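PDB 2GAS: isoflavone reductase from Medicago sativa, which reduces 2'-hydroxyisoflavones to chiral isoflavanones with NADPH, a step in the synthesis of the alfalfa phytoalexin (-)-medicarpin. Local coordinates for residues 243-246 and 247-251; 49-52 and 53-57; 278-281 and 282-285. One frame throughout, in Å; residues are numbered along the deposited sequence.

Interaction 1 of 3, residues 243-246 and 247-251; sequences VSEE and QVLKD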
# COMPACT_ATOMS: atom_id res chain seq x y z
N VAL A 243 -13.98 21.29 -9.32
CA VAL A 243 -14.00 20.98 -10.74
C VAL A 243 -14.84 19.75 -11.03
O VAL A 243 -14.71 18.72 -10.36
CB VAL A 243 -12.56 20.75 -11.26
CG1 VAL A 243 -12.58 20.43 -12.73
CG2 VAL A 243 -11.72 22.00 -11.00
N SER A 244 -15.72 19.86 -12.03
CA SER A 244 -16.62 18.78 -12.41
C SER A 244 -15.89 17.56 -12.96
O SER A 244 -14.81 17.68 -13.54
CB SER A 244 -17.60 19.27 -13.47
OG SER A 244 -16.94 19.45 -14.71
N GLU A 245 -16.49 16.39 -12.79
CA GLU A 245 -15.89 15.15 -13.28
C GLU A 245 -15.61 15.23 -14.77
O GLU A 245 -14.55 14.81 -15.22
CB GLU A 245 -16.81 13.96 -13.01
CG GLU A 245 -16.19 12.65 -13.48
CD GLU A 245 -17.04 11.43 -13.19
OE1 GLU A 245 -16.54 10.30 -13.37
OE2 GLU A 245 -18.22 11.60 -12.80
N GLU A 246 -16.55 15.77 -15.54
CA GLU A 246 -16.36 15.88 -16.98
C GLU A 246 -15.08 16.64 -17.30
O GLU A 246 -14.34 16.27 -18.21
CB GLU A 246 -17.53 16.60 -17.64
CG GLU A 246 -18.87 15.91 -17.53
CD GLU A 246 -19.43 15.91 -16.13
OE1 GLU A 246 -19.35 16.97 -15.46
OE2 GLU A 246 -19.95 14.87 -15.69
N GLN A 247 -14.83 17.72 -16.56
CA GLN A 247 -13.63 18.52 -16.79
C GLN A 247 -12.38 17.75 -16.36
O GLN A 247 -11.33 17.86 -16.99
CB GLN A 247 -13.77 19.86 -16.04
CG GLN A 247 -14.89 20.75 -16.63
CD GLN A 247 -15.26 21.94 -15.75
OE1 GLN A 247 -15.71 21.78 -14.61
NE2 GLN A 247 -15.10 23.15 -16.29
N VAL A 248 -12.49 16.96 -15.30
CA VAL A 248 -11.36 16.18 -14.83
C VAL A 248 -10.99 15.12 -15.87
O VAL A 248 -9.82 14.94 -16.19
CB VAL A 248 -11.68 15.47 -13.49
CG1 VAL A 248 -10.58 14.47 -13.14
CG2 VAL A 248 -11.83 16.51 -12.39
N LEU A 249 -11.99 14.42 -16.39
CA LEU A 249 -11.76 13.39 -17.39
C LEU A 249 -11.10 13.95 -18.65
O LEU A 249 -10.22 13.31 -19.23
CB LEU A 249 -13.08 12.70 -17.76
CG LEU A 249 -13.77 11.93 -16.62
CD1 LEU A 249 -15.12 11.42 -17.08
CD2 LEU A 249 -12.89 10.77 -16.18
N LYS A 250 -11.50 15.14 -19.06
CA LYS A 250 -10.92 15.77 -20.24
C LYS A 250 -9.46 16.10 -19.95
O LYS A 250 -8.59 15.93 -20.81
CB LYS A 250 -11.70 17.04 -20.60
CG LYS A 250 -11.25 17.71 -21.89
CD LYS A 250 -10.17 18.75 -21.64
CE LYS A 250 -10.76 20.04 -21.09
NZ LYS A 250 -11.74 20.64 -22.05
N ASP A 251 -9.19 16.56 -18.73
CA ASP A 251 -7.84 16.92 -18.31
C ASP A 251 -6.92 15.70 -18.39
O ASP A 251 -5.77 15.80 -18.81
CB ASP A 251 -7.88 17.44 -16.87
CG ASP A 251 -6.56 18.05 -16.44
OD1 ASP A 251 -5.50 17.49 -16.78
OD2 ASP A 251 -6.59 19.09 -15.75
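The side-chain amide of Gln247 turns back over the first turn of helix 245-254; Val243 lies over one of its faces, while the hydroxyl of Ser244 meets the oxygen end, tilted toward the other face. Val243 CG1 touches Gln247 CB at 3.6 Å and sits over the carbonyl end. Ser244 and Gln247 form a capping box, with the serine as N-cap. Its reciprocal bonds run from Ser244 N to Gln247 OE1 over 3.2 Å, the donor slightly off the amide plane on the valine side, and from Gln247 N back to Ser244 OG, weak at 3.3 Å. A further, shorter bond of 2.6 Å leads from Ser244 OG to Gln247 OE1, giving that oxygen a second donor. Because OG lies between the backbone N and the carbonyl carbon (chi1 72°), it faces both the amide oxygen and the helix NH. Replacing Ser244 by alanine removes the hydroxyl, and is likely to leave Gln247 N without its side-chain cap and the amide freer to turn.

The chain enters from strand 239-243, where Val243 pairs through its backbone with Ile178 and Gly180. Inside the turn, Val243 CG1 also packs on Val248 CG2, and Val248 in turn touches Leu179. On another side of the helix, Glu245 and Leu249 both rest on His267 of helix 259-271. A backbone bond of 2.8 Å joins Leu249 N to Glu245 O, and Glu245 CG lies 4.0 Å from Leu249 CD1.

Interaction 2 of 3, residues 49-52 and 53-57; sequences IDNY and QSLGV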
# COMPACT_ATOMS: atom_id res chain seq x y z
N ILE A 49 19.69 -1.66 5.64
CA ILE A 49 20.22 -3.00 5.86
C ILE A 49 20.97 -3.11 7.19
O ILE A 49 20.83 -4.10 7.90
CB ILE A 49 21.16 -3.42 4.71
CG1 ILE A 49 20.39 -3.45 3.39
CG2 ILE A 49 21.76 -4.79 5.00
CD1 ILE A 49 19.23 -4.42 3.37
N ASP A 50 21.76 -2.09 7.52
CA ASP A 50 22.49 -2.10 8.78
C ASP A 50 21.50 -2.12 9.94
O ASP A 50 21.68 -2.86 10.91
CB ASP A 50 23.37 -0.86 8.92
CG ASP A 50 24.64 -0.94 8.09
OD1 ASP A 50 24.96 -2.04 7.57
OD2 ASP A 50 25.33 0.09 7.98
N ASN A 51 20.46 -1.30 9.83
CA ASN A 51 19.45 -1.24 10.87
C ASN A 51 18.76 -2.59 11.02
O ASN A 51 18.59 -3.08 12.14
CB ASN A 51 18.41 -0.16 10.54
CG ASN A 51 17.28 -0.12 11.54
OD1 ASN A 51 16.29 -0.83 11.40
ND2 ASN A 51 17.43 0.70 12.58
N TYR A 52 18.38 -3.19 9.90
CA TYR A 52 17.72 -4.49 9.93
C TYR A 52 18.58 -5.53 10.64
O TYR A 52 18.11 -6.26 11.51
CB TYR A 52 17.42 -4.97 8.50
CG TYR A 52 16.44 -4.11 7.73
CD1 TYR A 52 16.24 -4.32 6.37
CD2 TYR A 52 15.72 -3.09 8.35
CE1 TYR A 52 15.36 -3.54 5.64
CE2 TYR A 52 14.83 -2.29 7.62
CZ TYR A 52 14.66 -2.52 6.26
OH TYR A 52 13.82 -1.71 5.52
N GLN A 53 19.86 -5.60 10.27
CA GLN A 53 20.74 -6.57 10.90
C GLN A 53 20.91 -6.32 12.39
O GLN A 53 21.02 -7.28 13.17
CB GLN A 53 22.10 -6.58 10.19
CG GLN A 53 22.03 -7.13 8.78
CD GLN A 53 23.39 -7.46 8.19
OE1 GLN A 53 24.24 -6.58 8.04
NE2 GLN A 53 23.60 -8.73 7.87
N SER A 54 20.93 -5.06 12.80
CA SER A 54 21.08 -4.74 14.22
C SER A 54 19.84 -5.17 15.00
O SER A 54 19.91 -5.33 16.22
CB SER A 54 21.31 -3.23 14.42
OG SER A 54 20.13 -2.48 14.18
N LEU A 55 18.73 -5.36 14.30
CA LEU A 55 17.47 -5.78 14.91
C LEU A 55 17.23 -7.28 14.85
O LEU A 55 16.22 -7.78 15.34
CB LEU A 55 16.29 -5.06 14.24
CG LEU A 55 16.19 -3.55 14.41
CD1 LEU A 55 15.05 -3.02 13.55
CD2 LEU A 55 15.99 -3.21 15.88
N GLY A 56 18.14 -8.00 14.21
CA GLY A 56 17.99 -9.44 14.11
C GLY A 56 17.34 -9.93 12.83
O GLY A 56 17.03 -11.11 12.71
N VAL A 57 17.12 -9.03 11.88
CA VAL A 57 16.54 -9.45 10.61
C VAL A 57 17.57 -10.33 9.92
O VAL A 57 18.76 -10.01 9.90
CB VAL A 57 16.23 -8.24 9.68
CG1 VAL A 57 15.75 -8.73 8.32
CG2 VAL A 57 15.17 -7.36 10.32
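Tyr52 and Val57 make the tight part of this contact, on the inner side of the end of helix 42-54. Tyr52 CB lies 3.7 Å from Val57 CB, and both valine methyls border the same methylene. Next to it, Tyr52 O is gripped by two amides that come at it from opposite faces of its carbonyl plane: Val57 N, at 3.0 Å and 39° out of that plane, and Leu55 N, which stands higher over the other face. Val57 presses on past the helix to Val19 and Ile23 of helix 15-25, where Tyr52 also meets the ring of Trp20 with its plane steeply inclined. The phenol OH bonds to Pro10 O, in the glycine-rich loop that probably binds NADP(+).

The reversal here is a Schellman motif: Gly56, with its positive phi of 95°, lets the chain turn back so that Val57 N can reach Tyr52 O, while Gly56 N bonds to Gln53 O at 3.1 Å. In the beta-alpha-beta unit of this Rossmann-type domain, it passes the chain from the helix into strand 58-61.

At the margin against Trp20, Leu55 reaches across Asn51, its CD1 3.3 Å from Asn51 OD1, an oxygen already bonded to Trp20 NE1. The solvent side is looser, with Asp50, Gln53 and Ser54 exposed. Ser54 OG, lying between its backbone N and carbonyl carbon (chi1 72°), folds back to give a 2.6 Å hydrogen bond to Asn51 O, a carbonyl that also takes a weak bond from Leu55 N. Gln53 CG rests 3.4 Å from Ile49 O.

Interaction 3 of 3, residues 278-281 and 282-285; sequences EIDP and AKDI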
# COMPACT_ATOMS: atom_id res chain seq x y z
N GLU A 278 -19.25 -1.86 0.74
CA GLU A 278 -19.56 -2.75 1.85
C GLU A 278 -18.81 -4.04 1.55
O GLU A 278 -18.67 -4.42 0.39
CB GLU A 278 -21.06 -3.01 1.93
CG GLU A 278 -21.86 -1.79 2.38
CD GLU A 278 -23.35 -2.05 2.43
OE1 GLU A 278 -24.09 -1.15 2.89
OE2 GLU A 278 -23.79 -3.14 2.01
N ILE A 279 -18.32 -4.72 2.58
CA ILE A 279 -17.58 -5.94 2.32
C ILE A 279 -18.42 -7.20 2.45
O ILE A 279 -19.51 -7.19 3.03
CB ILE A 279 -16.34 -6.08 3.24
CG1 ILE A 279 -16.76 -6.35 4.69
CG2 ILE A 279 -15.48 -4.82 3.14
CD1 ILE A 279 -17.52 -5.25 5.34
N ASP A 280 -17.90 -8.27 1.88
CA ASP A 280 -18.53 -9.58 1.89
C ASP A 280 -17.75 -10.41 2.90
O ASP A 280 -16.56 -10.67 2.70
CB ASP A 280 -18.44 -10.18 0.49
CG ASP A 280 -19.00 -11.58 0.40
OD1 ASP A 280 -19.13 -12.09 -0.73
OD2 ASP A 280 -19.30 -12.18 1.46
N PRO A 281 -18.40 -10.84 4.00
CA PRO A 281 -17.73 -11.64 5.03
C PRO A 281 -17.05 -12.91 4.54
O PRO A 281 -16.12 -13.40 5.17
CB PRO A 281 -18.86 -11.91 6.04
CG PRO A 281 -20.10 -11.84 5.20
CD PRO A 281 -19.83 -10.66 4.31
N ALA A 282 -17.50 -13.44 3.41
CA ALA A 282 -16.91 -14.65 2.87
C ALA A 282 -15.57 -14.38 2.19
O ALA A 282 -14.77 -15.30 2.02
CB ALA A 282 -17.87 -15.31 1.87
N LYS A 283 -15.32 -13.13 1.83
CA LYS A 283 -14.08 -12.80 1.14
C LYS A 283 -13.29 -11.63 1.70
O LYS A 283 -12.13 -11.43 1.34
CB LYS A 283 -14.39 -12.51 -0.33
CG LYS A 283 -14.91 -13.71 -1.10
CD LYS A 283 -15.56 -13.33 -2.43
CE LYS A 283 -14.62 -12.57 -3.36
NZ LYS A 283 -14.49 -11.14 -2.97
N ASP A 284 -13.90 -10.86 2.60
CA ASP A 284 -13.25 -9.68 3.16
C ASP A 284 -13.19 -9.61 4.68
O ASP A 284 -14.02 -10.18 5.38
CB ASP A 284 -13.98 -8.41 2.68
CG ASP A 284 -14.18 -8.36 1.17
OD1 ASP A 284 -13.18 -8.33 0.43
OD2 ASP A 284 -15.35 -8.33 0.73
N ILE A 285 -12.18 -8.88 5.16
CA ILE A 285 -11.97 -8.64 6.58
C ILE A 285 -11.82 -7.12 6.70
O ILE A 285 -11.11 -6.51 5.90
CB ILE A 285 -10.67 -9.31 7.08
CG1 ILE A 285 -10.83 -10.84 7.09
CG2 ILE A 285 -10.32 -8.80 8.47
CD1 ILE A 285 -11.94 -11.34 7.99
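Asp280 and Asp284 bind each other in both directions across a tight turn: Asp280 N gives a 2.8 Å hydrogen bond to Asp284 OD2, and Asp284 N returns one of 2.7 Å to Asp280 O. Between them the chain makes an Asx turn at an Asp-Pro step, with Asp280 OD2 accepting from Ala282 N at 2.9 Å. This amide comes from above the carboxylate plane, 50° out of it. CG of Asp280 is anti to the backbone N (chi1 177°), which carries the carboxylate toward Ala282 N.

The carbonyl of Asp280 is doubly used. Asp284 N lies almost in line with its C=O bond, whereas Lys283 N, 2.9 Å from Asp280 O, closes a beta turn from above the carbonyl plane. All three NH groups that follow Pro281 are therefore taken up by Asp280.

Asp284, which opens strand 284-286 at the edge of a three-stranded parallel sheet, is buried with both its oxygens engaged. OD2 turns its anti lone pair to Asp280 N and also forms a salt bridge with Arg119, while OD1 accepts from His213 on the neighbouring strand 210-213. The carboxylate thus ties the incoming loop to the sheet. Its methylene is packed closely too, Asp284 CB lying 3.4 Å from Ile279 CB.

How the interactions relate
All three contacts are local and lie well apart; interactions 1 and 2 stand on opposite sides of the chain's centre, their centres about 48 Å from each other. None shares a helix or strand with another. Interaction 1 opens a helix and interaction 2 closes one: the start is held by side-chain capping, the end by backbone amides converging on a carbonyl. Interaction 3 instead leads a loop into a strand and relies on carboxylates. Interactions 1 and 3 are surface contacts, though each has one buried residue, a valine and an aspartate. Interaction 2 is partly buried, and its Ile49 lies about 4 Å, side chain to side chain, from Thr11 of the probable nucleotide-binding loop.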